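Cellulosomal scaffoldin anchoring protein C (Acetivibrio cellulolyticus, PDB 4UYP) attaches the cellulosome to the cell surface, its third cohesin, the domain in this chain, gripping the dockerin of the adaptor scaffoldin ScaB in a type I interaction. Local coordinates at residues L2-G7 with K130-N135; S15-P20 with F98-S103; R37-P42 with N70-M75; L109-T114 with D136-V141. All blocks are in the same frame, centred on the assembly; numbering follows the deposited sequence.

Contact 1: residues L2-G7 with K130-N135; sequences LQVDIG and KNVVYN. With SO4 (sulfate ion), chain T.
Four backbone hydrogen bonds zip residues 2-7 to 130-135. Val133 N reaches Leu2 O at 3.0 Å, Val4 N reaches Val133 O at 2.8 Å, Asn135 N goes to Val4 O, and Ile6 N to Asn135 O. This is the parallel pairing of the first and last strands of the cohesin jelly roll, an uncommon direction in a mostly antiparallel sheet. Val133, Val4 and Asn135 each give one bond and take one, and the carbonyls are met almost end-on; the straightest bond, at Val133 O, has 176° at the hydrogen. At the start of the ladder a water links Leu2 N to Asn131 OD1. Beyond it Lys130 N donates to a sulfate oxygen, while the ion's modelled position against Asn131 is too close for an ordinary contact.

Asp5, Ile6 and Asn135 are calcium ligands in a structure of this protein, though no calcium is bound to this chain here. Asp5 OD1 comes within 3.6 Å of Asn135 CB, with the carboxylate and amide planes 82° apart, nearly perpendicular. Both lie on the face shared by Gln3 and Val133.

On the inner side, Leu2 holds CG anti to its backbone N (chi1 177°) and runs alongside Val132, so that its CD2 meets both valine methyls. Val4 points to the same face as Tyr134 and packs on Phe121 and Phe36. Its CG2, turned beside its own backbone N, meets Val132 CG1 obliquely at 3.9 Å.

Contact 2: residues S15-P20 with F98-S103; sequences SVVSVP and FKVSDS
The Phe98 ring is met at its edge, near the ring plane, by Val19. The branch that touches is CG2, 3.7 Å from Phe98 CD2 and 3.9 Å from Phe98 CE2. Phe98 CG lies beside its backbone N (chi1 -79°), and the ring, on the inward face, leans against Val19 and makes a T-shaped stack with Phe40. It also packs against Val45, Val47 and Ile139.

Val17 crosses the Phe98 side chain obliquely, its CG2 4.0 Å from Phe98 CB. That methyl takes the crowded position between backbone N and carbonyl carbon, and the other, CG1, is left to face Val100 CG2 at 4.1 Å. Val17, Val19 and Phe98 thus send their side chains into the core between the two layers of the cohesin beta-sandwich, while Val16 and Lys99 lie on the outer face.

The backbones run antiparallel here. Val17 and Phe98 form a hydrogen-bonded pair: Val17 N donates to Phe98 O at 2.9 Å and Phe98 N to Val17 O at 2.8 Å. Val16 and Lys99 are the adjoining non-hydrogen-bonded pair, with Val16 CA close to Phe98 O. One step on, Val100 N meets Ser15 O at 2.8 Å almost along the carbonyl axis, while Ser15 OG turns back to bond Lys12 O. A bend at chi2 (70°) brings Lys99 CD 3.7 Å from Ser15 O. A second bend, at chi4, turns the NZ, less surely placed, which is modelled in a salt bridge with Asp102 OD1 and a hydrogen bond to Val100 O.

Contact 3: residues R37-P42 with N70-M75; sequences RTNFDP and NGFASM
Strands 37-39 and 72-75 run antiparallel, their directions 168° apart, with Thr38 and Ala73 a hydrogen-bonded pair: Thr38 N to Ala73 O at 2.8 Å, Ala73 N to Thr38 O at 2.9 Å. Phe40 N and Asn39 ND2 both donate to Gly71 O, each 3.0 Å from it and above its carbonyl plane; Asn39 OD1 takes a bond from Asn115 ND2. Gly71 and Phe72, facing Asn67, form a G1 bulge. The glycine, with a positive phi of 83°, brings its CA up against Phe40 O and over the Phe40 ring face, 3.8 Å from its centroid.

On the outer face Arg37 leaves its backbone extended, then bends at chi3, laying its guanidinium flat on Phe72: the planes differ by only 9° and CZ stands 4.2 Å from the ring centroid, a cation-pi stack. Arg37 NH2 bonds Val25 O and Ser74 OG bonds Leu26 O, both of the ScaB chain, so this stack belongs to the dockerin-binding surface; Leu26 of that chain also packs on Phe72.

Strand 62-67 flanks 72-78 and strand 109-122 flanks 33-39, while the Phe40 ring and the Ala73 methyl pack on strand 45-52.

Contact 4: residues L109-T114 with D136-V141; sequences LYNITT and DGKIEV. With SO4 (sulfate ion), chain P.
Asp136 holds CG beside its backbone N (chi1 -75°), turning the carboxylate across to Thr114. OD1 is met by Thr114 N at 2.9 Å from above the carboxylate plane; Thr114 OG1 lies 3.0 Å from the same oxygen. Asp136 N donates to a sulfate oxygen at 2.8 Å, and the ion is also bonded by Asp136 N of the second subunit. The residue is a calcium ligand in a structure of this protein, though no calcium is bound to this chain here.

From there the strands run antiparallel, 159° apart, as neighbours in the cohesin jelly roll. Tyr110 and Ile139 exchange two backbone bonds, as do Ile112 and Gly137, where Gly137 N to Ile112 O stretches to 3.2 Å.

Inward, both isoleucines hold CG1 beside the backbone N; Ile112 then bends at chi2 (-54°), whereas Ile139 stays extended, and Ile112 CD1 meets Ile139 CD1 at 3.8 Å. Tyr110 CE2 meets Val141 CG2 at 3.4 Å, and the ring's OH bonds Glu108. Outward, Leu109 lies beside Glu140, CD2 3.6 Å from CG of the extended glutamate. Asn111 runs alongside Lys138, its OD1 4.0 Å from Lys138 CG, and its amide bonds Val132 O and Tyr134 N of the second subunit.

Overall arrangement
All four contacts belong to one cohesin jelly roll. Contact 1 pairs the first strand with the start of the last, contact 2 falls between its segments and contact 3 between those of contact 2, whereas contacts 1 and 4 alternate along the sequence and share strand 133-141. The centres of contacts 1 and 2 lie about 23 Å apart on opposite sides of the chain's centre, yet strands 3-11 and 16-24 join them edge to edge. Contact 4 is about 11 Å, centre to centre, from both 2 and 3: Ile139 and Ile112 meet Phe98 in the core, and Thr113 O probably accepts a bond from Asn39 N. Contacts 1, 3 and 4 all touch the second subunit, and contact 3 also meets the ScaB dockerin.

Contact 1: residues L2-G7 with K130-N135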
loop_
_atom_site.group_PDB
_atom_site.type_symbol
_atom_site.label_atom_id
_atom_site.label_comp_id
_atom_site.label_asym_id
_atom_site.label_seq_id
_atom_site.Cartn_x
_atom_site.Cartn_y
_atom_site.Cartn_z
ATOM N N LEU C 2 -8.731 -15.984 11.330
ATOM C CA LEU C 2 -9.059 -14.555 11.586
ATOM C C LEU C 2 -9.364 -13.867 10.257
ATOM O O LEU C 2 -8.601 -14.027 9.295
ATOM C CB LEU C 2 -7.798 -13.965 12.178
ATOM C CG LEU C 2 -7.862 -12.456 12.462
ATOM C CD1 LEU C 2 -8.950 -12.058 13.436
ATOM C CD2 LEU C 2 -6.490 -11.927 12.965
ATOM N N GLN C 3 -10.456 -13.082 10.291
ATOM C CA GLN C 3 -10.884 -12.344 9.050
ATOM C C GLN C 3 -11.013 -10.894 9.461
ATOM O O GLN C 3 -11.737 -10.528 10.417
ATOM C CB GLN C 3 -12.260 -12.873 8.603
ATOM C CG GLN C 3 -12.314 -14.319 8.118
ATOM C CD GLN C 3 -13.755 -14.821 7.994
ATOM O OE1 GLN C 3 -14.722 -14.032 7.950
ATOM N NE2 GLN C 3 -13.913 -16.140 7.975
ATOM N N VAL C 4 -10.350 -10.100 8.628
ATOM C CA VAL C 4 -10.442 -8.596 8.804
ATOM C C VAL C 4 -11.321 -8.079 7.633
ATOM O O VAL C 4 -11.060 -8.387 6.459
ATOM C CB VAL C 4 -9.077 -8.010 8.741
ATOM C CG1 VAL C 4 -9.151 -6.453 8.977
ATOM C CG2 VAL C 4 -8.218 -8.635 9.836
ATOM N N ASP C 5 -12.306 -7.290 8.000
ATOM C CA ASP C 5 -13.260 -6.756 6.969
ATOM C C ASP C 5 -13.169 -5.232 7.016
ATOM O O ASP C 5 -13.423 -4.644 8.099
ATOM C CB ASP C 5 -14.627 -7.171 7.266
ATOM C CG ASP C 5 -15.586 -6.717 6.218
ATOM O OD1 ASP C 5 -15.759 -7.414 5.207
ATOM O OD2 ASP C 5 -16.221 -5.578 6.425
ATOM N N ILE C 6 -12.915 -4.609 5.865
ATOM C CA ILE C 6 -13.083 -3.124 5.694
ATOM C C ILE C 6 -14.481 -2.935 5.162
ATOM O O ILE C 6 -14.795 -3.422 4.024
ATOM C CB ILE C 6 -12.023 -2.566 4.769
ATOM C CG1 ILE C 6 -10.590 -2.828 5.306
ATOM C CG2 ILE C 6 -12.268 -1.069 4.492
ATOM C CD1 ILE C 6 -9.547 -2.292 4.381
ATOM N N GLY C 7 -15.392 -2.299 5.879
ATOM C CA GLY C 7 -16.783 -2.154 5.445
ATOM C C GLY C 7 -16.894 -1.199 4.256
ATOM O O GLY C 7 -16.049 -0.308 4.061
ATOM N N LYS C 130 -0.338 -16.290 10.897
ATOM C CA LYS C 130 0.097 -16.262 9.500
ATOM C C LYS C 130 -0.961 -16.783 8.522
ATOM O O LYS C 130 -0.587 -17.104 7.327
ATOM C CB LYS C 130 1.478 -16.917 9.295
ATOM C CG LYS C 130 2.618 -16.178 9.962
ATOM C CD LYS C 130 3.864 -17.056 9.968
ATOM C CE LYS C 130 3.961 -17.931 11.180
ATOM N NZ LYS C 130 5.100 -18.804 10.848
ATOM N N ASN C 131 -2.217 -16.914 8.983
ATOM C CA ASN C 131 -3.285 -17.157 8.056
ATOM C C ASN C 131 -4.504 -16.257 8.115
ATOM O O ASN C 131 -5.603 -16.671 7.775
ATOM C CB ASN C 131 -3.801 -18.594 8.242
ATOM C CG ASN C 131 -4.270 -18.843 9.614
ATOM O OD1 ASN C 131 -4.036 -18.032 10.532
ATOM N ND2 ASN C 131 -4.940 -19.975 9.814
ATOM N N VAL C 132 -4.257 -14.993 8.211
ATOM C CA VAL C 132 -5.359 -14.025 8.291
ATOM C C VAL C 132 -5.847 -13.670 6.897
ATOM O O VAL C 132 -4.991 -13.621 5.925
ATOM C CB VAL C 132 -4.775 -12.733 8.885
ATOM C CG1 VAL C 132 -5.857 -11.678 9.124
ATOM C CG2 VAL C 132 -4.072 -12.997 10.137
ATOM N N VAL C 133 -7.118 -13.551 6.772
ATOM C CA VAL C 133 -7.848 -13.174 5.520
ATOM C C VAL C 133 -8.317 -11.707 5.605
ATOM O O VAL C 133 -8.722 -11.242 6.636
ATOM C CB VAL C 133 -9.019 -14.137 5.222
ATOM C CG1 VAL C 133 -9.723 -14.604 6.451
ATOM C CG2 VAL C 133 -10.055 -13.589 4.226
ATOM N N TYR C 134 -8.391 -11.066 4.468
ATOM C CA TYR C 134 -8.865 -9.683 4.481
ATOM C C TYR C 134 -9.931 -9.505 3.449
ATOM O O TYR C 134 -9.884 -10.172 2.379
ATOM C CB TYR C 134 -7.787 -8.818 3.946
ATOM C CG TYR C 134 -6.437 -8.861 4.422
ATOM C CD1 TYR C 134 -6.108 -9.169 5.742
ATOM C CD2 TYR C 134 -5.429 -8.539 3.552
ATOM C CE1 TYR C 134 -4.813 -9.203 6.184
ATOM C CE2 TYR C 134 -4.134 -8.490 3.963
ATOM C CZ TYR C 134 -3.832 -8.803 5.223
ATOM O OH TYR C 134 -2.550 -8.760 5.577
ATOM N N ASN C 135 -10.904 -8.628 3.666
ATOM C CA ASN C 135 -11.932 -8.391 2.702
ATOM C C ASN C 135 -12.001 -6.843 2.645
ATOM O O ASN C 135 -12.449 -6.229 3.636
ATOM C CB ASN C 135 -13.261 -8.955 3.102
ATOM C CG ASN C 135 -13.274 -10.487 3.170
ATOM O OD1 ASN C 135 -14.087 -11.063 3.880
ATOM N ND2 ASN C 135 -12.402 -11.111 2.456
HETATM S S SO4 T . -2.256 -19.313 12.679
HETATM O O1 SO4 T . -2.474 -20.801 12.674
HETATM O O2 SO4 T . -3.002 -18.819 11.462
HETATM O O3 SO4 T . -0.724 -18.978 12.465
HETATM O O4 SO4 T . -2.795 -18.821 13.855
HETATM O O HOH W 1 -6.226 -17.207 12.058
#

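Contact 2: residues S15-P20 with F98-S103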
loop_
_atom_site.group_PDB
_atom_site.type_symbol
_atom_site.label_atom_id
_atom_site.label_comp_id
_atom_site.label_asym_id
_atom_site.label_seq_id
_atom_site.Cartn_x
_atom_site.Cartn_y
_atom_site.Cartn_z
ATOM N N SER C 15 -19.247 14.917 1.673
ATOM C CA SER C 15 -19.691 14.365 2.917
ATOM C C SER C 15 -18.542 13.674 3.674
ATOM O O SER C 15 -17.481 13.367 3.099
ATOM C CB SER C 15 -20.838 13.302 2.684
ATOM O OG SER C 15 -20.292 12.116 2.069
ATOM N N VAL C 16 -18.839 13.357 4.922
ATOM C CA VAL C 16 -17.974 12.453 5.714
ATOM C C VAL C 16 -18.719 11.111 5.830
ATOM O O VAL C 16 -19.876 11.078 6.232
ATOM C CB VAL C 16 -17.629 12.994 7.084
ATOM C CG1 VAL C 16 -16.859 11.899 7.884
ATOM C CG2 VAL C 16 -16.745 14.232 6.955
ATOM N N VAL C 17 -18.060 10.036 5.390
ATOM C CA VAL C 17 -18.582 8.657 5.475
ATOM C C VAL C 17 -17.736 7.866 6.477
ATOM O O VAL C 17 -16.598 8.283 6.796
ATOM C CB VAL C 17 -18.605 7.951 4.118
ATOM C CG1 VAL C 17 -19.461 8.770 3.128
ATOM C CG2 VAL C 17 -17.226 7.791 3.496
ATOM N N SER C 18 -18.265 6.765 7.002
ATOM C CA SER C 18 -17.500 6.022 7.940
ATOM C C SER C 18 -17.325 4.567 7.450
ATOM O O SER C 18 -18.301 3.911 6.958
ATOM C CB SER C 18 -18.163 6.065 9.294
ATOM O OG SER C 18 -18.400 7.369 9.726
ATOM N N VAL C 19 -16.079 4.128 7.592
ATOM C CA VAL C 19 -15.661 2.807 7.146
ATOM C C VAL C 19 -15.215 2.033 8.414
ATOM O O VAL C 19 -14.106 2.259 8.898
ATOM C CB VAL C 19 -14.494 3.005 6.116
ATOM C CG1 VAL C 19 -13.835 1.654 5.776
ATOM C CG2 VAL C 19 -15.027 3.622 4.816
ATOM N N PRO C 20 -16.010 1.038 8.833
ATOM C CA PRO C 20 -15.626 0.198 10.015
ATOM C C PRO C 20 -14.652 -0.900 9.606
ATOM O O PRO C 20 -14.768 -1.482 8.547
ATOM C CB PRO C 20 -16.955 -0.363 10.503
ATOM C CG PRO C 20 -17.787 -0.503 9.246
ATOM C CD PRO C 20 -17.353 0.680 8.327
ATOM N N PHE C 98 -13.966 9.188 6.569
ATOM C CA PHE C 98 -13.336 9.738 5.355
ATOM C C PHE C 98 -14.153 10.913 4.784
ATOM O O PHE C 98 -15.395 10.824 4.689
ATOM C CB PHE C 98 -13.351 8.713 4.228
ATOM C CG PHE C 98 -12.285 7.631 4.325
ATOM C CD1 PHE C 98 -10.980 7.953 4.001
ATOM C CD2 PHE C 98 -12.571 6.371 4.748
ATOM C CE1 PHE C 98 -9.973 6.975 3.994
ATOM C CE2 PHE C 98 -11.532 5.354 4.739
ATOM C CZ PHE C 98 -10.282 5.688 4.363
ATOM N N LYS C 99 -13.491 12.010 4.521
ATOM C CA LYS C 99 -14.103 13.105 3.728
ATOM C C LYS C 99 -14.023 12.779 2.238
ATOM O O LYS C 99 -12.947 12.588 1.692
ATOM C CB LYS C 99 -13.274 14.427 4.053
ATOM C CG LYS C 99 -13.519 15.553 3.054
ATOM C CD LYS C 99 -14.887 16.056 3.262
ATOM C CE LYS C 99 -15.088 17.382 2.441
ATOM N NZ LYS C 99 -14.737 17.260 1.065
ATOM N N VAL C 100 -15.215 12.699 1.607
ATOM C CA VAL C 100 -15.328 12.524 0.166
ATOM C C VAL C 100 -15.063 13.911 -0.504
ATOM O O VAL C 100 -15.744 14.884 -0.141
ATOM C CB VAL C 100 -16.727 12.023 -0.207
ATOM C CG1 VAL C 100 -16.818 11.864 -1.721
ATOM C CG2 VAL C 100 -16.979 10.669 0.498
ATOM N N SER C 101 -14.169 13.866 -1.486
ATOM C CA SER C 101 -13.858 15.145 -2.173
ATOM C C SER C 101 -15.125 15.903 -2.638
ATOM O O SER C 101 -16.087 15.265 -3.116
ATOM C CB SER C 101 -13.010 14.819 -3.286
ATOM O OG SER C 101 -12.787 16.010 -4.090
ATOM N N ASP C 102 -15.071 17.203 -2.538
ATOM C CA ASP C 102 -16.220 17.958 -3.011
ATOM C C ASP C 102 -16.363 17.829 -4.541
ATOM O O ASP C 102 -17.519 18.049 -5.010
ATOM C CB ASP C 102 -15.973 19.475 -2.792
ATOM C CG ASP C 102 -16.157 19.915 -1.367
ATOM O OD1 ASP C 102 -16.330 19.119 -0.407
ATOM O OD2 ASP C 102 -16.096 21.201 -1.144
ATOM N N SER C 103 -15.331 17.456 -5.286
ATOM C CA SER C 103 -15.438 17.300 -6.729
ATOM C C SER C 103 -15.796 15.918 -7.219
ATOM O O SER C 103 -15.889 15.683 -8.428
ATOM C CB SER C 103 -14.159 17.806 -7.353
ATOM O OG SER C 103 -13.109 16.887 -7.057
#

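Contact 3: residues R37-P42 with N70-M75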
loop_
_atom_site.group_PDB
_atom_site.type_symbol
_atom_site.label_atom_id
_atom_site.label_comp_id
_atom_site.label_asym_id
_atom_site.label_seq_id
_atom_site.Cartn_x
_atom_site.Cartn_y
_atom_site.Cartn_z
ATOM N N ARG C 37 -2.872 -1.348 7.993
ATOM C CA ARG C 37 -2.797 -0.132 7.159
ATOM C C ARG C 37 -3.710 -0.260 5.991
ATOM O O ARG C 37 -3.787 -1.325 5.366
ATOM C CB ARG C 37 -1.367 -0.038 6.654
ATOM C CG ARG C 37 -1.267 1.223 5.775
ATOM C CD ARG C 37 0.139 1.534 5.259
ATOM N NE ARG C 37 1.011 1.790 6.367
ATOM C CZ ARG C 37 2.191 2.326 6.170
ATOM N NH1 ARG C 37 2.678 2.669 4.967
ATOM N NH2 ARG C 37 3.002 2.568 7.200
ATOM N N THR C 38 -4.452 0.814 5.741
ATOM C CA THR C 38 -5.367 0.935 4.558
ATOM C C THR C 38 -4.801 1.979 3.645
ATOM O O THR C 38 -4.377 3.056 4.078
ATOM C CB THR C 38 -6.794 1.480 4.933
ATOM O OG1 THR C 38 -6.708 2.753 5.536
ATOM C CG2 THR C 38 -7.492 0.469 5.924
ATOM N N ASN C 39 -4.843 1.734 2.313
ATOM C CA ASN C 39 -4.628 2.820 1.353
ATOM C C ASN C 39 -5.940 3.276 0.693
ATOM O O ASN C 39 -6.915 2.558 0.675
ATOM C CB ASN C 39 -3.657 2.303 0.235
ATOM C CG ASN C 39 -2.222 2.081 0.812
ATOM O OD1 ASN C 39 -1.874 0.895 1.086
ATOM N ND2 ASN C 39 -1.484 3.120 1.028
ATOM N N PHE C 40 -5.747 4.448 0.157
ATOM C CA PHE C 40 -6.863 5.106 -0.575
ATOM C C PHE C 40 -6.257 6.145 -1.502
ATOM O O PHE C 40 -5.131 6.617 -1.332
ATOM C CB PHE C 40 -7.832 5.821 0.414
ATOM C CG PHE C 40 -7.137 6.820 1.355
ATOM C CD1 PHE C 40 -6.592 6.330 2.621
ATOM C CD2 PHE C 40 -6.986 8.233 1.051
ATOM C CE1 PHE C 40 -5.981 7.247 3.504
ATOM C CE2 PHE C 40 -6.377 9.108 1.945
ATOM C CZ PHE C 40 -5.857 8.605 3.183
ATOM N N ASP C 41 -7.035 6.496 -2.554
ATOM C CA ASP C 41 -6.652 7.575 -3.428
ATOM C C ASP C 41 -6.839 8.921 -2.875
ATOM O O ASP C 41 -7.995 9.263 -2.563
ATOM C CB ASP C 41 -7.414 7.421 -4.813
ATOM C CG ASP C 41 -7.042 8.542 -5.766
ATOM O OD1 ASP C 41 -6.680 9.661 -5.419
ATOM O OD2 ASP C 41 -7.493 8.311 -6.959
ATOM N N PRO C 42 -5.794 9.699 -2.458
ATOM C CA PRO C 42 -5.965 10.864 -1.667
ATOM C C PRO C 42 -6.606 12.078 -2.333
ATOM O O PRO C 42 -6.897 13.052 -1.659
ATOM C CB PRO C 42 -4.504 11.152 -1.153
ATOM C CG PRO C 42 -3.730 10.652 -2.300
ATOM C CD PRO C 42 -4.349 9.448 -2.795
ATOM N N ASN C 70 -0.197 11.130 0.963
ATOM C CA ASN C 70 0.256 9.899 0.396
ATOM C C ASN C 70 -0.800 8.791 0.342
ATOM O O ASN C 70 -0.656 7.788 -0.315
ATOM C CB ASN C 70 1.486 9.457 1.146
ATOM C CG ASN C 70 2.680 10.400 0.832
ATOM O OD1 ASN C 70 2.623 11.164 -0.111
ATOM N ND2 ASN C 70 3.696 10.358 1.647
ATOM N N GLY C 71 -1.895 8.988 0.990
ATOM C CA GLY C 71 -2.983 7.982 0.808
ATOM C C GLY C 71 -2.905 6.710 1.674
ATOM O O GLY C 71 -3.155 5.612 1.235
ATOM N N PHE C 72 -2.535 6.949 2.993
ATOM C CA PHE C 72 -2.680 5.745 3.851
ATOM C C PHE C 72 -3.080 6.190 5.266
ATOM O O PHE C 72 -2.911 7.293 5.701
ATOM C CB PHE C 72 -1.397 4.862 3.919
ATOM C CG PHE C 72 -0.218 5.579 4.560
ATOM C CD1 PHE C 72 0.019 5.532 5.981
ATOM C CD2 PHE C 72 0.738 6.282 3.804
ATOM C CE1 PHE C 72 1.136 6.199 6.526
ATOM C CE2 PHE C 72 1.857 6.902 4.394
ATOM C CZ PHE C 72 2.058 6.918 5.774
ATOM N N ALA C 73 -3.645 5.190 5.915
ATOM C CA ALA C 73 -4.023 5.253 7.343
ATOM C C ALA C 73 -3.531 3.997 7.992
ATOM O O ALA C 73 -3.790 2.903 7.526
ATOM C CB ALA C 73 -5.529 5.389 7.526
ATOM N N SER C 74 -2.917 4.167 9.167
ATOM C CA SER C 74 -2.284 3.037 9.920
ATOM C C SER C 74 -2.785 3.045 11.340
ATOM O O SER C 74 -2.959 4.101 11.936
ATOM C CB SER C 74 -0.766 3.147 10.017
ATOM O OG SER C 74 -0.181 3.216 8.695
ATOM N N MET C 75 -2.985 1.862 11.848
ATOM C CA MET C 75 -3.484 1.629 13.231
ATOM C C MET C 75 -2.570 0.569 13.867
ATOM O O MET C 75 -2.296 -0.438 13.200
ATOM C CB MET C 75 -4.967 1.141 13.169
ATOM C CG MET C 75 -5.942 2.325 12.896
ATOM S SD MET C 75 -7.106 1.894 11.555
ATOM C CE MET C 75 -6.101 1.984 10.037
#

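Contact 4: residues L109-T114 with D136-V141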
loop_
_atom_site.group_PDB
_atom_site.type_symbol
_atom_site.label_atom_id
_atom_site.label_comp_id
_atom_site.label_asym_id
_atom_site.label_seq_id
_atom_site.Cartn_x
_atom_site.Cartn_y
_atom_site.Cartn_z
ATOM N N LEU C 109 -16.236 4.982 -7.516
ATOM C CA LEU C 109 -16.054 3.926 -6.500
ATOM C C LEU C 109 -14.640 4.038 -5.987
ATOM O O LEU C 109 -13.673 4.010 -6.820
ATOM C CB LEU C 109 -16.250 2.516 -7.099
ATOM C CG LEU C 109 -17.631 2.346 -7.805
ATOM C CD1 LEU C 109 -17.674 0.961 -8.424
ATOM C CD2 LEU C 109 -18.799 2.448 -6.850
ATOM N N TYR C 110 -14.476 4.162 -4.700
ATOM C CA TYR C 110 -13.110 4.314 -4.116
ATOM C C TYR C 110 -12.804 3.090 -3.374
ATOM O O TYR C 110 -13.488 2.646 -2.428
ATOM C CB TYR C 110 -13.044 5.539 -3.220
ATOM C CG TYR C 110 -13.566 6.818 -3.896
ATOM C CD1 TYR C 110 -13.350 7.051 -5.275
ATOM C CD2 TYR C 110 -14.350 7.721 -3.229
ATOM C CE1 TYR C 110 -13.767 8.223 -5.926
ATOM C CE2 TYR C 110 -14.753 8.895 -3.844
ATOM C CZ TYR C 110 -14.513 9.105 -5.222
ATOM O OH TYR C 110 -14.973 10.220 -5.879
ATOM N N ASN C 111 -11.703 2.383 -3.793
ATOM C CA ASN C 111 -11.253 1.136 -3.124
ATOM C C ASN C 111 -10.418 1.493 -1.873
ATOM O O ASN C 111 -9.421 2.262 -1.963
ATOM C CB ASN C 111 -10.348 0.435 -4.146
ATOM C CG ASN C 111 -11.171 -0.037 -5.330
ATOM O OD1 ASN C 111 -11.749 -1.144 -5.271
ATOM N ND2 ASN C 111 -11.170 0.742 -6.381
ATOM N N ILE C 112 -10.883 0.941 -0.750
ATOM C CA ILE C 112 -10.129 1.183 0.547
ATOM C C ILE C 112 -9.560 -0.212 0.854
ATOM O O ILE C 112 -10.240 -1.169 1.123
ATOM C CB ILE C 112 -11.185 1.622 1.621
ATOM C CG1 ILE C 112 -12.013 2.856 1.180
ATOM C CG2 ILE C 112 -10.452 1.942 2.890
ATOM C CD1 ILE C 112 -11.235 4.114 0.753
ATOM N N THR C 113 -8.243 -0.205 0.672
ATOM C CA THR C 113 -7.505 -1.476 0.526
ATOM C C THR C 113 -6.586 -1.842 1.685
ATOM O O THR C 113 -5.898 -0.987 2.127
ATOM C CB THR C 113 -6.590 -1.414 -0.797
ATOM O OG1 THR C 113 -5.713 -0.335 -0.820
ATOM C CG2 THR C 113 -7.541 -1.229 -2.086
ATOM N N THR C 114 -6.613 -3.073 2.123
ATOM C CA THR C 114 -5.616 -3.548 3.172
ATOM C C THR C 114 -4.221 -3.667 2.562
ATOM O O THR C 114 -4.109 -4.344 1.502
ATOM C CB THR C 114 -6.068 -4.850 3.696
ATOM O OG1 THR C 114 -7.415 -4.799 4.221
ATOM C CG2 THR C 114 -5.120 -5.253 4.898
ATOM N N ASP C 136 -11.555 -6.254 1.540
ATOM C CA ASP C 136 -11.465 -4.781 1.402
ATOM C C ASP C 136 -12.911 -4.190 1.187
ATOM O O ASP C 136 -13.913 -4.865 1.003
ATOM C CB ASP C 136 -10.591 -4.439 0.197
ATOM C CG ASP C 136 -9.107 -4.644 0.410
ATOM O OD1 ASP C 136 -8.801 -4.924 1.592
ATOM O OD2 ASP C 136 -8.378 -4.472 -0.609
ATOM N N GLY C 137 -12.928 -2.836 1.279
ATOM C CA GLY C 137 -14.197 -2.074 1.193
ATOM C C GLY C 137 -14.146 -1.124 0.022
ATOM O O GLY C 137 -13.097 -0.799 -0.543
ATOM N N LYS C 138 -15.320 -0.606 -0.322
ATOM C CA LYS C 138 -15.411 0.426 -1.338
ATOM C C LYS C 138 -16.340 1.543 -0.786
ATOM O O LYS C 138 -17.267 1.293 0.007
ATOM C CB LYS C 138 -16.102 -0.107 -2.611
ATOM C CG LYS C 138 -15.277 -1.184 -3.315
ATOM C CD LYS C 138 -16.150 -1.737 -4.444
ATOM C CE LYS C 138 -15.869 -3.119 -4.875
ATOM N NZ LYS C 138 -15.599 -4.061 -3.850
ATOM N N ILE C 139 -16.045 2.768 -1.184
ATOM C CA ILE C 139 -16.981 3.891 -0.948
ATOM C C ILE C 139 -17.568 4.268 -2.295
ATOM O O ILE C 139 -16.834 4.526 -3.283
ATOM C CB ILE C 139 -16.225 5.111 -0.403
ATOM C CG1 ILE C 139 -15.642 4.802 0.980
ATOM C CG2 ILE C 139 -17.165 6.371 -0.340
ATOM C CD1 ILE C 139 -14.591 5.868 1.382
ATOM N N GLU C 140 -18.912 4.208 -2.388
ATOM C CA GLU C 140 -19.600 4.651 -3.608
ATOM C C GLU C 140 -20.161 6.061 -3.465
ATOM O O GLU C 140 -20.810 6.357 -2.469
ATOM C CB GLU C 140 -20.765 3.630 -3.916
ATOM C CG GLU C 140 -21.562 4.118 -5.182
ATOM C CD GLU C 140 -22.459 3.039 -5.792
ATOM O OE1 GLU C 140 -22.540 1.922 -5.249
ATOM O OE2 GLU C 140 -23.046 3.355 -6.827
ATOM N N VAL C 141 -19.852 6.924 -4.451
ATOM C CA VAL C 141 -20.398 8.302 -4.429
ATOM C C VAL C 141 -21.850 8.304 -4.964
ATOM O O VAL C 141 -22.069 7.815 -6.083
ATOM C CB VAL C 141 -19.501 9.229 -5.226
ATOM C CG1 VAL C 141 -20.078 10.634 -5.098
ATOM C CG2 VAL C 141 -18.093 9.160 -4.666
HETATM S S SO4 P . -10.720 -8.313 -1.626
HETATM O O1 SO4 P . -12.220 -8.364 -1.294
HETATM O O2 SO4 P . -10.146 -9.711 -1.916
HETATM O O3 SO4 P . -10.107 -7.790 -0.361
HETATM O O4 SO4 P . -10.283 -7.490 -2.831
HETATM O O HOH W 2 -11.264 -2.380 -2.725
#